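Local coordinates for 4-hydroxy-tetrahydrodipicolinate synthase (Methanocaldococcus jannaschii DSM 2661, PDB 2YXG), which probably catalyses the condensation of pyruvate with aspartate semialdehyde to 4-hydroxy-tetrahydrodipicolinate, a step in lysine biosynthesis, at residues V18-L23 and I59-D64; E53-V58 and I85-F90; L131-S136 and L167-E172; I192-G197 and G222-A227; P249-L254 and G262-P267. All coordinates share one frame; numbering follows the deposited sequence.

Contact 1 (V18-L23 and I59-D64); sequences VDFDGL and IEKVVD
Lys-61 leans across from helix 52-66 onto Phe-20 and Leu-23 at the start of helix 20-32, and its methylenes run along these two residues before the chain ends at a water. Lys-61 CB lies 3.9 Å from Phe-20 CD1. Lys-61 CG, set anti to the backbone N (chi1 178°), enters the notch between the two apolar residues: it sits 3.7 Å from Leu-23 CD2 and comes up at the edge of the Phe-20 ring, near its plane. A bend at chi2 (84°) then carries Lys-61 CD along the phenyl rim, 4.0 Å from Phe-20 CD1, and brings CE to 3.8 Å from Phe-20 O. At the tip, Lys-61 NZ donates to a water 2.6 Å away, and that water in turn donates to Asp-21 OD1. The ring is also covered from within its own segment, since Val-18 CG1 lies over the centre of one face. Asp-19, at the N-cap of helix 20-32, accepts from Gly-22 N through OD1 and forms a salt bridge with Lys-14. These are the first two outer helices of the TIM barrel, packed side by side. Replacing the lysine by an alanine would probably bare the rim of Phe-20 and leave the bridging water without its ammonium partner. Methylenes thus supply the apolar packing, while one water links ammonium to carboxylate and probably lets the opposite charges steady each other without direct contact.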
# COMPACT_ATOMS: atom_id res chain seq x y z
N VAL A 18 -2.37 -37.63 -5.75
CA VAL A 18 -1.56 -37.11 -6.84
C VAL A 18 -1.82 -38.01 -8.04
O VAL A 18 -1.84 -39.23 -7.89
CB VAL A 18 -0.05 -37.08 -6.54
CG1 VAL A 18 0.76 -36.87 -7.81
CG2 VAL A 18 0.27 -36.00 -5.46
N ASP A 19 -2.06 -37.40 -9.20
CA ASP A 19 -2.33 -38.14 -10.42
C ASP A 19 -1.06 -38.25 -11.27
O ASP A 19 -0.74 -37.34 -12.08
CB ASP A 19 -3.48 -37.46 -11.16
CG ASP A 19 -3.74 -38.05 -12.52
OD1 ASP A 19 -3.15 -39.11 -12.88
OD2 ASP A 19 -4.52 -37.41 -13.25
N PHE A 20 -0.33 -39.36 -11.09
CA PHE A 20 1.03 -39.51 -11.66
C PHE A 20 1.02 -39.66 -13.17
O PHE A 20 1.87 -39.10 -13.88
CB PHE A 20 1.80 -40.65 -10.99
CG PHE A 20 2.16 -40.36 -9.56
CD1 PHE A 20 3.19 -39.51 -9.26
CD2 PHE A 20 1.42 -40.92 -8.51
CE1 PHE A 20 3.50 -39.23 -7.95
CE2 PHE A 20 1.72 -40.65 -7.20
CZ PHE A 20 2.79 -39.80 -6.93
N ASP A 21 0.03 -40.39 -13.67
CA ASP A 21 -0.15 -40.53 -15.10
C ASP A 21 -0.49 -39.17 -15.73
O ASP A 21 0.04 -38.80 -16.80
CB ASP A 21 -1.22 -41.60 -15.40
CG ASP A 21 -0.85 -43.02 -14.81
OD1 ASP A 21 0.36 -43.35 -14.71
OD2 ASP A 21 -1.76 -43.80 -14.44
N GLY A 22 -1.34 -38.41 -15.04
CA GLY A 22 -1.72 -37.10 -15.57
C GLY A 22 -0.54 -36.18 -15.60
O GLY A 22 -0.32 -35.47 -16.59
N LEU A 23 0.24 -36.26 -14.52
CA LEU A 23 1.49 -35.54 -14.36
C LEU A 23 2.48 -35.83 -15.52
O LEU A 23 3.01 -34.91 -16.16
CB LEU A 23 2.10 -35.85 -12.99
CG LEU A 23 3.34 -35.11 -12.48
CD1 LEU A 23 3.05 -33.60 -12.21
CD2 LEU A 23 3.81 -35.76 -11.22
N ILE A 59 8.47 -34.62 -7.10
CA ILE A 59 9.78 -34.26 -7.69
C ILE A 59 10.43 -35.47 -8.40
O ILE A 59 10.90 -35.38 -9.56
CB ILE A 59 10.74 -33.59 -6.66
CG1 ILE A 59 10.24 -32.19 -6.29
CG2 ILE A 59 12.17 -33.46 -7.23
CD1 ILE A 59 10.85 -31.61 -5.01
N GLU A 60 10.42 -36.61 -7.71
CA GLU A 60 10.91 -37.90 -8.21
C GLU A 60 10.24 -38.23 -9.53
O GLU A 60 10.91 -38.56 -10.51
CB GLU A 60 10.58 -38.99 -7.18
CG GLU A 60 11.62 -40.12 -7.09
CD GLU A 60 11.01 -41.50 -6.76
OE1 GLU A 60 9.76 -41.69 -6.86
OE2 GLU A 60 11.80 -42.40 -6.40
N LYS A 61 8.90 -38.12 -9.59
CA LYS A 61 8.21 -38.45 -10.84
C LYS A 61 8.66 -37.50 -11.97
O LYS A 61 8.94 -37.92 -13.12
CB LYS A 61 6.71 -38.46 -10.64
CG LYS A 61 5.90 -38.76 -11.93
CD LYS A 61 5.81 -40.31 -12.17
CE LYS A 61 5.35 -40.64 -13.61
NZ LYS A 61 5.11 -42.10 -13.79
N VAL A 62 8.82 -36.22 -11.62
CA VAL A 62 9.22 -35.23 -12.64
C VAL A 62 10.65 -35.49 -13.21
O VAL A 62 10.86 -35.46 -14.45
CB VAL A 62 9.08 -33.78 -12.09
CG1 VAL A 62 9.55 -32.77 -13.14
CG2 VAL A 62 7.61 -33.52 -11.75
N VAL A 63 11.60 -35.70 -12.31
CA VAL A 63 12.99 -36.07 -12.72
C VAL A 63 12.97 -37.27 -13.68
O VAL A 63 13.55 -37.18 -14.76
CB VAL A 63 13.90 -36.35 -11.50
CG1 VAL A 63 15.23 -37.03 -11.91
CG2 VAL A 63 14.17 -35.08 -10.74
N ASP A 64 12.26 -38.33 -13.28
CA ASP A 64 12.22 -39.61 -14.00
C ASP A 64 11.58 -39.45 -15.40
O ASP A 64 12.10 -39.96 -16.42
CB ASP A 64 11.47 -40.70 -13.16
CG ASP A 64 12.24 -41.16 -11.83
OD1 ASP A 64 13.36 -40.68 -11.47
OD2 ASP A 64 11.70 -42.05 -11.10
O HOH W 1 2.88 -42.76 -14.94

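Contact 2 (E53-V58 and I85-F90); sequences EEHKKV and IELSVF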
# COMPACT_ATOMS: atom_id res chain seq x y z
N GLU A 53 5.81 -36.48 1.87
CA GLU A 53 5.97 -37.64 1.01
C GLU A 53 5.47 -37.38 -0.42
O GLU A 53 6.14 -37.77 -1.39
CB GLU A 53 5.32 -38.87 1.67
CG GLU A 53 5.21 -40.13 0.77
CD GLU A 53 4.22 -41.18 1.34
OE1 GLU A 53 3.27 -40.78 2.08
OE2 GLU A 53 4.39 -42.40 1.05
N GLU A 54 4.32 -36.70 -0.57
CA GLU A 54 3.85 -36.30 -1.90
C GLU A 54 4.85 -35.37 -2.64
O GLU A 54 5.16 -35.57 -3.81
CB GLU A 54 2.45 -35.68 -1.81
CG GLU A 54 1.36 -36.65 -1.45
CD GLU A 54 0.03 -35.95 -1.20
OE1 GLU A 54 0.04 -34.85 -0.59
OE2 GLU A 54 -1.02 -36.49 -1.62
N HIS A 55 5.34 -34.36 -1.92
CA HIS A 55 6.35 -33.46 -2.42
C HIS A 55 7.52 -34.29 -2.98
O HIS A 55 7.94 -34.11 -4.13
CB HIS A 55 6.78 -32.55 -1.26
CG HIS A 55 7.50 -31.30 -1.69
ND1 HIS A 55 8.67 -31.32 -2.42
CD2 HIS A 55 7.26 -30.00 -1.39
CE1 HIS A 55 9.10 -30.08 -2.59
NE2 HIS A 55 8.26 -29.26 -1.99
N LYS A 56 8.01 -35.25 -2.20
CA LYS A 56 9.19 -36.00 -2.62
C LYS A 56 8.85 -36.79 -3.85
O LYS A 56 9.59 -36.76 -4.83
CB LYS A 56 9.77 -36.88 -1.50
CG LYS A 56 10.11 -36.11 -0.22
CD LYS A 56 11.33 -36.62 0.55
CE LYS A 56 11.00 -37.20 1.89
NZ LYS A 56 12.14 -37.04 2.90
N LYS A 57 7.71 -37.49 -3.82
CA LYS A 57 7.35 -38.38 -4.89
C LYS A 57 7.05 -37.56 -6.11
O LYS A 57 7.32 -38.01 -7.21
CB LYS A 57 6.10 -39.20 -4.56
CG LYS A 57 6.23 -40.33 -3.56
CD LYS A 57 7.08 -41.47 -4.13
CE LYS A 57 6.24 -42.66 -4.65
NZ LYS A 57 7.19 -43.81 -5.02
N VAL A 58 6.44 -36.37 -5.95
CA VAL A 58 6.19 -35.54 -7.16
C VAL A 58 7.50 -35.14 -7.84
O VAL A 58 7.61 -35.29 -9.03
CB VAL A 58 5.30 -34.29 -6.96
CG1 VAL A 58 5.30 -33.45 -8.25
CG2 VAL A 58 3.87 -34.70 -6.60
N ILE A 85 16.74 -26.56 3.86
CA ILE A 85 17.93 -27.41 3.70
C ILE A 85 17.58 -28.85 3.33
O ILE A 85 18.00 -29.38 2.31
CB ILE A 85 18.77 -27.38 5.02
CG1 ILE A 85 19.43 -26.00 5.20
CG2 ILE A 85 19.84 -28.51 5.05
CD1 ILE A 85 19.91 -25.74 6.70
N GLU A 86 16.75 -29.46 4.16
CA GLU A 86 16.25 -30.77 3.91
C GLU A 86 15.65 -30.94 2.52
O GLU A 86 16.03 -31.89 1.82
CB GLU A 86 15.23 -31.09 4.98
CG GLU A 86 15.07 -32.54 5.23
CD GLU A 86 13.80 -32.85 6.04
OE1 GLU A 86 13.54 -32.12 7.06
OE2 GLU A 86 13.07 -33.83 5.66
N LEU A 87 14.74 -30.04 2.10
CA LEU A 87 14.12 -30.13 0.77
C LEU A 87 15.15 -30.00 -0.35
O LEU A 87 15.03 -30.63 -1.39
CB LEU A 87 12.99 -29.08 0.56
CG LEU A 87 11.70 -29.27 1.40
CD1 LEU A 87 10.80 -28.04 1.38
CD2 LEU A 87 10.92 -30.49 0.90
N SER A 88 16.15 -29.14 -0.12
CA SER A 88 17.18 -28.86 -1.11
C SER A 88 18.10 -30.06 -1.30
O SER A 88 18.42 -30.43 -2.43
CB SER A 88 18.01 -27.63 -0.68
OG SER A 88 17.16 -26.48 -0.54
N VAL A 89 18.53 -30.63 -0.18
CA VAL A 89 19.37 -31.82 -0.18
C VAL A 89 18.63 -32.95 -0.89
O VAL A 89 19.21 -33.67 -1.73
CB VAL A 89 19.77 -32.22 1.26
CG1 VAL A 89 20.33 -33.70 1.32
CG2 VAL A 89 20.78 -31.20 1.82
N PHE A 90 17.34 -33.08 -0.60
CA PHE A 90 16.54 -34.05 -1.31
C PHE A 90 16.46 -33.81 -2.83
O PHE A 90 16.56 -34.74 -3.63
CB PHE A 90 15.13 -34.15 -0.77
CG PHE A 90 14.29 -35.09 -1.61
CD1 PHE A 90 14.35 -36.48 -1.40
CD2 PHE A 90 13.51 -34.59 -2.68
CE1 PHE A 90 13.59 -37.35 -2.17
CE2 PHE A 90 12.79 -35.45 -3.48
CZ PHE A 90 12.81 -36.84 -3.23
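His-55 turns its ring toward Leu-87, which lays a methyl over the imidazole: Leu-87 CD2 stands 4.0 Å from the centroid of the His-55 ring, only 11° off the ring normal, a CH-pi contact made almost squarely over the face. The two side chains cross at about a right angle. ND1 of the histidine is buried here and has no partner in the model. Lys-56 comes next and carries the larger share of the buried surface. Lys-56 CB meets Phe-90 CZ at 3.5 Å, and the chain, bent at chi2 and chi3, swings back so that Lys-56 CD covers the same ring, 3.8 Å from its centroid and offset toward the rim. The phenyl reaches that position with CG anti to its own backbone N (chi1 175°), and Phe-90 CZ also approaches Lys-56 O at 3.6 Å. Helices 52-66 and 81-94 are the second and third of the TIM barrel's outer layer; the axes of 53-58 and 85-90 approach to 11.4 Å and cross at -27°, both running in roughly the same direction. Beyond the ring, Lys-56 NZ lies 4.3 Å from Glu-86 OE2, beyond salt-bridge distance, though the opposite charges probably attract weakly; that carboxylate also accepts a weak hydrogen bond from His-52. Lys-57 and Val-58 then turn to other neighbours, packing against Phe-20 and Leu-23 of helix 20-32.

Contact 3 (L131-S136 and L167-E172); sequences LYNVPS and LSQVSE
Gln-169 and Asn-133 bring their side-chain amides together at the C-terminal ends of the TIM-barrel strands, the rim on which active sites of this fold are built. The asparagine closes strand 129-133; the glutamine belongs to helix 168-177, which follows the next strand, 157-162, so the contact bridges successive beta-alpha units. Along 167-172, Leu-167 comes first and packs on Ile-192 and on Leu-167 of the second subunit. Gln-169 alone reaches across. Its CG stands anti to the backbone N (chi1 179°) and the chain stays extended beyond it, carrying the amide over a gap of 10.9 Å between Asn-133 CA and Gln-169 CA. The two amide planes are close to parallel, 25° apart, with Asn-133 ND2 lying 3.2 Å from the atom modelled as Gln-169 OE1; because the glutamine amide is probably turned over in the model, the nature of that approach is left open. Farther on, Glu-172 OE2 forms a salt bridge with Lys-239 of the second subunit. Asn-133 neighbours Tyr-132, the predicted proton donor and acceptor, and its side chain is about 7 Å from that of Lys-161, the predicted Schiff-base residue. The asparagine amide is firmly fixed by other partners: ND2 donates to Glu-162 OE2 and Asn-141 OD1, while OD1 accepts from Leu-142 N.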
# COMPACT_ATOMS: atom_id res chain seq x y z
N LEU A 131 16.42 -18.03 -6.58
CA LEU A 131 15.75 -17.32 -5.51
C LEU A 131 14.38 -16.85 -6.00
O LEU A 131 14.28 -16.35 -7.10
CB LEU A 131 16.58 -16.11 -5.08
CG LEU A 131 18.01 -16.38 -4.53
CD1 LEU A 131 18.71 -15.09 -4.15
CD2 LEU A 131 17.96 -17.27 -3.32
N TYR A 132 13.32 -17.06 -5.23
CA TYR A 132 11.98 -16.60 -5.67
C TYR A 132 11.47 -15.51 -4.72
O TYR A 132 11.33 -15.74 -3.52
CB TYR A 132 11.03 -17.78 -5.73
CG TYR A 132 9.59 -17.47 -6.09
CD1 TYR A 132 9.24 -16.30 -6.80
CD2 TYR A 132 8.58 -18.37 -5.77
CE1 TYR A 132 7.92 -16.02 -7.12
CE2 TYR A 132 7.26 -18.11 -6.11
CZ TYR A 132 6.94 -16.95 -6.78
OH TYR A 132 5.63 -16.69 -7.14
N ASN A 133 11.27 -14.31 -5.26
CA ASN A 133 10.78 -13.20 -4.49
C ASN A 133 9.36 -12.86 -4.96
O ASN A 133 9.12 -12.64 -6.15
CB ASN A 133 11.72 -11.96 -4.68
CG ASN A 133 11.27 -10.73 -3.87
OD1 ASN A 133 11.03 -10.81 -2.64
ND2 ASN A 133 11.21 -9.58 -4.54
N VAL A 134 8.41 -12.82 -4.03
CA VAL A 134 7.00 -12.47 -4.41
C VAL A 134 6.34 -11.81 -3.23
O VAL A 134 5.55 -12.42 -2.52
CB VAL A 134 6.19 -13.73 -4.96
CG1 VAL A 134 6.20 -14.89 -3.92
CG2 VAL A 134 4.77 -13.38 -5.45
N PRO A 135 6.71 -10.57 -2.97
CA PRO A 135 6.25 -9.88 -1.77
C PRO A 135 4.72 -9.88 -1.57
O PRO A 135 4.27 -9.77 -0.43
CB PRO A 135 6.73 -8.44 -1.96
CG PRO A 135 7.52 -8.41 -3.20
CD PRO A 135 7.55 -9.74 -3.85
N SER A 136 3.92 -9.96 -2.64
CA SER A 136 2.48 -9.88 -2.48
C SER A 136 1.96 -11.14 -1.75
O SER A 136 0.87 -11.12 -1.15
CB SER A 136 1.80 -9.70 -3.84
OG SER A 136 2.04 -10.84 -4.64
N LEU A 167 9.44 -2.69 -11.49
CA LEU A 167 10.47 -3.14 -12.41
C LEU A 167 11.76 -2.41 -12.28
O LEU A 167 12.76 -2.80 -12.87
CB LEU A 167 10.01 -3.10 -13.86
CG LEU A 167 8.86 -4.08 -14.16
CD1 LEU A 167 8.62 -4.22 -15.69
CD2 LEU A 167 9.02 -5.44 -13.47
N SER A 168 11.80 -1.37 -11.49
CA SER A 168 13.16 -0.87 -11.23
C SER A 168 13.91 -1.74 -10.24
O SER A 168 15.13 -1.66 -10.20
CB SER A 168 13.23 0.60 -10.85
OG SER A 168 12.70 0.72 -9.60
N GLN A 169 13.19 -2.58 -9.48
CA GLN A 169 13.90 -3.63 -8.78
C GLN A 169 14.60 -4.57 -9.78
O GLN A 169 15.71 -5.04 -9.51
CB GLN A 169 13.05 -4.41 -7.77
CG GLN A 169 13.84 -5.52 -7.09
CD GLN A 169 13.28 -5.92 -5.77
OE1 GLN A 169 12.92 -7.09 -5.54
NE2 GLN A 169 13.23 -4.96 -4.84
N VAL A 170 13.95 -4.84 -10.91
CA VAL A 170 14.55 -5.63 -11.95
C VAL A 170 15.79 -4.90 -12.56
O VAL A 170 16.82 -5.53 -12.83
CB VAL A 170 13.52 -6.10 -13.05
CG1 VAL A 170 14.23 -6.49 -14.37
CG2 VAL A 170 12.59 -7.25 -12.50
N SER A 171 15.73 -3.57 -12.74
CA SER A 171 16.94 -3.02 -13.30
C SER A 171 18.05 -2.87 -12.31
O SER A 171 19.19 -2.90 -12.69
CB SER A 171 16.76 -1.82 -14.25
OG SER A 171 15.74 -0.99 -13.89
N GLU A 172 17.72 -2.76 -11.03
CA GLU A 172 18.73 -2.80 -9.97
C GLU A 172 19.43 -4.14 -9.93
O GLU A 172 20.65 -4.17 -9.77
CB GLU A 172 18.14 -2.42 -8.60
CG GLU A 172 17.45 -1.02 -8.70
CD GLU A 172 16.39 -0.67 -7.63
OE1 GLU A 172 16.17 -1.42 -6.62
OE2 GLU A 172 15.76 0.41 -7.83

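Contact 4 (I192-G197 and G222-A227); sequences IIALGG and GDFEKA
Two Schellman motifs frame the meeting of Phe-224 with Ala-194 and Ile-193. One ends helix 189-194 at Gly-196 (phi 113°), with Gly-196 N bonded to Ile-193 O at 2.8 Å and Gly-197 N to Ile-192 O; the other ends helix 209-221 at Gly-222, just before the chain starts helix 224-240. Phe-224, in the first turn of that new helix, sends its ring back at the end of helix 189-194. CG is anti to the carbonyl carbon (chi1 -77°), and the ring's far end does the touching: Phe-224 CZ lies 3.6 Å from Ala-194 CA and Phe-224 CE1 3.8 Å from Ala-194 CB. The carbonyl carbon of Ile-193 meets the ring edge near its plane, and Ile-193 CG2 is 4.3 Å from Phe-224 CZ. No hydrogen bond crosses, so the fit rests on shape, and the small alanine lets the ring come right up to the backbone. A serine in place of the phenylalanine would probably open a gap beside Ala-194 and take away a ring that meets its own counterpart, Phe-224 of the second subunit, with planes at about 55°. That subunit also binds the helix end, Arg-228 of the partner reaching Ala-194 O. Within the chain, Ile-192 packs inward on strand 180-183, Ile-193 on helix 209-221 and Leu-195 on helix 168-177.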
# COMPACT_ATOMS: atom_id res chain seq x y z
N ILE A 192 10.22 -7.30 -18.70
CA ILE A 192 11.42 -7.84 -18.00
C ILE A 192 12.59 -8.30 -18.94
O ILE A 192 13.73 -8.02 -18.69
CB ILE A 192 11.01 -8.90 -16.91
CG1 ILE A 192 10.24 -8.20 -15.76
CG2 ILE A 192 12.26 -9.70 -16.41
CD1 ILE A 192 9.65 -9.14 -14.70
N ILE A 193 12.29 -8.96 -20.04
CA ILE A 193 13.31 -9.35 -21.04
C ILE A 193 13.96 -8.15 -21.75
O ILE A 193 15.18 -8.13 -21.97
CB ILE A 193 12.75 -10.36 -22.04
CG1 ILE A 193 12.36 -11.67 -21.31
CG2 ILE A 193 13.73 -10.67 -23.10
CD1 ILE A 193 11.51 -12.62 -22.22
N ALA A 194 13.13 -7.14 -22.06
CA ALA A 194 13.62 -5.87 -22.59
C ALA A 194 14.64 -5.24 -21.66
O ALA A 194 15.64 -4.64 -22.11
CB ALA A 194 12.43 -4.90 -22.83
N LEU A 195 14.41 -5.40 -20.35
CA LEU A 195 15.30 -4.85 -19.36
C LEU A 195 16.56 -5.69 -19.24
O LEU A 195 17.50 -5.25 -18.59
CB LEU A 195 14.62 -4.73 -18.00
CG LEU A 195 13.78 -3.45 -17.81
CD1 LEU A 195 12.89 -3.54 -16.52
CD2 LEU A 195 14.66 -2.17 -17.78
N GLY A 196 16.55 -6.87 -19.85
CA GLY A 196 17.68 -7.84 -19.85
C GLY A 196 17.43 -9.16 -19.11
O GLY A 196 18.37 -9.93 -18.85
N GLY A 197 16.18 -9.43 -18.70
CA GLY A 197 15.89 -10.74 -18.10
C GLY A 197 16.05 -11.82 -19.19
O GLY A 197 15.96 -11.53 -20.39
N GLY A 222 15.25 -10.11 -29.59
CA GLY A 222 15.19 -8.65 -29.65
C GLY A 222 14.18 -8.22 -30.68
O GLY A 222 14.22 -7.09 -31.16
N ASP A 223 13.28 -9.12 -31.03
CA ASP A 223 12.21 -8.80 -31.99
C ASP A 223 10.90 -8.51 -31.23
O ASP A 223 10.00 -9.35 -31.09
CB ASP A 223 12.06 -9.94 -33.01
CG ASP A 223 11.13 -9.57 -34.15
OD1 ASP A 223 10.60 -8.42 -34.17
OD2 ASP A 223 10.88 -10.43 -35.01
N PHE A 224 10.82 -7.30 -30.70
CA PHE A 224 9.70 -6.94 -29.83
C PHE A 224 8.39 -6.68 -30.54
O PHE A 224 7.31 -6.83 -29.94
CB PHE A 224 10.09 -5.81 -28.85
CG PHE A 224 10.92 -6.31 -27.72
CD1 PHE A 224 10.33 -6.77 -26.55
CD2 PHE A 224 12.29 -6.45 -27.86
CE1 PHE A 224 11.13 -7.31 -25.51
CE2 PHE A 224 13.07 -6.97 -26.81
CZ PHE A 224 12.49 -7.39 -25.65
N GLU A 225 8.48 -6.28 -31.81
CA GLU A 225 7.30 -6.25 -32.67
C GLU A 225 6.58 -7.61 -32.66
O GLU A 225 5.38 -7.68 -32.44
CB GLU A 225 7.66 -5.87 -34.10
CG GLU A 225 6.45 -5.67 -34.99
CD GLU A 225 5.70 -4.36 -34.72
OE1 GLU A 225 6.17 -3.54 -33.88
OE2 GLU A 225 4.63 -4.14 -35.34
N LYS A 226 7.31 -8.70 -32.88
CA LYS A 226 6.66 -10.00 -32.83
C LYS A 226 6.36 -10.56 -31.41
O LYS A 226 5.36 -11.29 -31.25
CB LYS A 226 7.38 -11.00 -33.72
CG LYS A 226 7.49 -10.44 -35.15
CD LYS A 226 8.33 -11.28 -36.12
CE LYS A 226 7.62 -12.59 -36.54
NZ LYS A 226 6.09 -12.55 -36.46
N ALA A 227 7.19 -10.21 -30.41
CA ALA A 227 6.90 -10.56 -29.01
C ALA A 227 5.57 -9.91 -28.65
O ALA A 227 4.71 -10.57 -28.07
CB ALA A 227 8.04 -10.15 -28.03

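Contact 5 (P249-L254 and G262-P267); sequences PVKTAL and GELRLP
Lys-251 reaches from helix 248-256 to the backbone of Glu-263, where Lys-251 NZ donates a 2.8 Å hydrogen bond to Glu-263 O. The approach is bent, with a C=O...N angle of 146° and the nitrogen tilted 30° from the carbonyl plane. The same ammonium also forms a salt bridge with Glu-46 OE2 and donates to Thr-11 O, so three acceptors grip it, and its charge is probably balanced mainly by the carboxylate of Glu-46. On the way there the aliphatic chain does apolar work: Lys-251 CD packs 3.6 Å from Leu-264 CD2, the two side chains lying alongside and pointing opposite ways, and is 3.8 Å from Gly-262 O. Leu-264 offers that methyl with CG anti to the carbonyl carbon (chi1 -63°), which brings the end of the side chain nearer the helix than its base. Segment 262-267 is irregular; it belongs to the loop between helices 248-256 and 273-286, in the helical region that follows the eight beta-alpha units of the barrel, and the lysine ties it back to the helix before it. In the next shell the other oxygen of Glu-46 accepts from Arg-265 N, fixing the loop from the same residue that receives the lysine. Farther along, Leu-266 and Pro-267, the latter after a cis peptide bond, pack on Thr-81 and Asn-79 of the third subunit.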
# COMPACT_ATOMS: atom_id res chain seq x y z
N PRO A 249 -7.30 -20.53 -11.17
CA PRO A 249 -7.58 -20.34 -12.58
C PRO A 249 -6.87 -21.32 -13.53
O PRO A 249 -7.51 -21.87 -14.41
CB PRO A 249 -7.15 -18.88 -12.84
CG PRO A 249 -7.21 -18.21 -11.47
CD PRO A 249 -6.68 -19.32 -10.58
N VAL A 250 -5.58 -21.53 -13.37
CA VAL A 250 -4.88 -22.47 -14.24
C VAL A 250 -5.42 -23.88 -14.11
O VAL A 250 -5.61 -24.54 -15.12
CB VAL A 250 -3.31 -22.40 -14.11
CG1 VAL A 250 -2.79 -22.98 -12.77
CG2 VAL A 250 -2.66 -23.12 -15.29
N LYS A 251 -5.73 -24.35 -12.92
CA LYS A 251 -6.32 -25.69 -12.83
C LYS A 251 -7.75 -25.71 -13.45
O LYS A 251 -8.18 -26.67 -14.08
CB LYS A 251 -6.32 -26.14 -11.38
CG LYS A 251 -5.83 -27.56 -11.17
CD LYS A 251 -5.74 -27.97 -9.64
CE LYS A 251 -4.61 -28.95 -9.47
NZ LYS A 251 -4.67 -29.73 -8.21
N THR A 252 -8.50 -24.62 -13.28
CA THR A 252 -9.85 -24.58 -13.77
C THR A 252 -9.79 -24.65 -15.29
O THR A 252 -10.54 -25.43 -15.91
CB THR A 252 -10.51 -23.32 -13.33
OG1 THR A 252 -10.44 -23.29 -11.90
CG2 THR A 252 -11.94 -23.25 -13.80
N ALA A 253 -8.86 -23.85 -15.87
CA ALA A 253 -8.61 -23.84 -17.28
C ALA A 253 -8.18 -25.23 -17.85
O ALA A 253 -8.73 -25.66 -18.87
CB ALA A 253 -7.59 -22.78 -17.61
N LEU A 254 -7.21 -25.90 -17.22
CA LEU A 254 -6.82 -27.27 -17.64
C LEU A 254 -7.99 -28.24 -17.57
O LEU A 254 -8.12 -29.05 -18.47
CB LEU A 254 -5.66 -27.86 -16.79
CG LEU A 254 -4.40 -27.02 -17.04
CD1 LEU A 254 -3.31 -27.31 -16.01
CD2 LEU A 254 -3.89 -27.21 -18.51
N GLY A 262 -7.78 -32.04 -12.18
CA GLY A 262 -8.67 -32.33 -11.06
C GLY A 262 -8.88 -31.18 -10.05
O GLY A 262 -8.87 -29.98 -10.39
N GLU A 263 -9.11 -31.57 -8.79
CA GLU A 263 -9.61 -30.65 -7.78
C GLU A 263 -8.47 -29.85 -7.16
O GLU A 263 -7.28 -30.25 -7.22
CB GLU A 263 -10.30 -31.42 -6.65
CG GLU A 263 -11.31 -32.54 -7.08
CD GLU A 263 -12.50 -32.07 -7.96
OE1 GLU A 263 -13.06 -30.97 -7.69
OE2 GLU A 263 -12.87 -32.85 -8.92
N LEU A 264 -8.84 -28.75 -6.51
CA LEU A 264 -7.94 -28.00 -5.67
C LEU A 264 -8.09 -28.47 -4.24
O LEU A 264 -9.15 -28.95 -3.81
CB LEU A 264 -8.23 -26.50 -5.79
CG LEU A 264 -8.00 -25.96 -7.22
CD1 LEU A 264 -9.17 -25.03 -7.67
CD2 LEU A 264 -6.64 -25.33 -7.36
N ARG A 265 -7.00 -28.37 -3.48
CA ARG A 265 -7.01 -28.76 -2.09
C ARG A 265 -7.28 -27.57 -1.18
O ARG A 265 -6.70 -26.50 -1.38
CB ARG A 265 -5.66 -29.38 -1.73
CG ARG A 265 -5.59 -30.88 -2.08
CD ARG A 265 -4.34 -31.54 -1.50
NE ARG A 265 -4.28 -32.94 -1.92
CZ ARG A 265 -3.26 -33.76 -1.69
NH1 ARG A 265 -2.15 -33.31 -1.08
NH2 ARG A 265 -3.37 -35.02 -2.10
N LEU A 266 -8.13 -27.77 -0.18
CA LEU A 266 -8.42 -26.66 0.74
C LEU A 266 -7.11 -26.20 1.38
O LEU A 266 -6.23 -27.03 1.75
CB LEU A 266 -9.49 -27.02 1.78
CG LEU A 266 -10.88 -27.26 1.22
CD1 LEU A 266 -11.82 -28.01 2.23
CD2 LEU A 266 -11.48 -25.93 0.72
N PRO A 267 -7.01 -24.86 1.60
CA PRO A 267 -8.09 -23.87 1.50
C PRO A 267 -8.41 -23.30 0.11
O PRO A 267 -9.28 -22.40 -0.01
CB PRO A 267 -7.64 -22.79 2.47
CG PRO A 267 -6.17 -22.84 2.36
CD PRO A 267 -5.76 -24.26 2.06

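In the fold
Contacts 1 and 2 share helix 52-66 and lie about 13 Å apart, centre to centre; Val-58 CG2 of the shared helix touches Val-18 CG1 at 4.0 Å. Contact 5 joins this group through a salt bridge, Glu-54 OE1 to Arg-265 NH1 at 2.7 Å. Contacts 3 and 4, with centres about 18 Å apart, form a second group, where Val-170 packs on Leu-195 and both meet the second subunit of the tetramer. Contact 1 sits across the chain's centre from contact 3, about 30 Å between centres. The predicted catalytic site is approached from both groups: contact 3 contains Tyr-132, while the Lys-251 side chain of contact 5 is about 8 Å from that of Thr-44, a predicted pyruvate-binding residue.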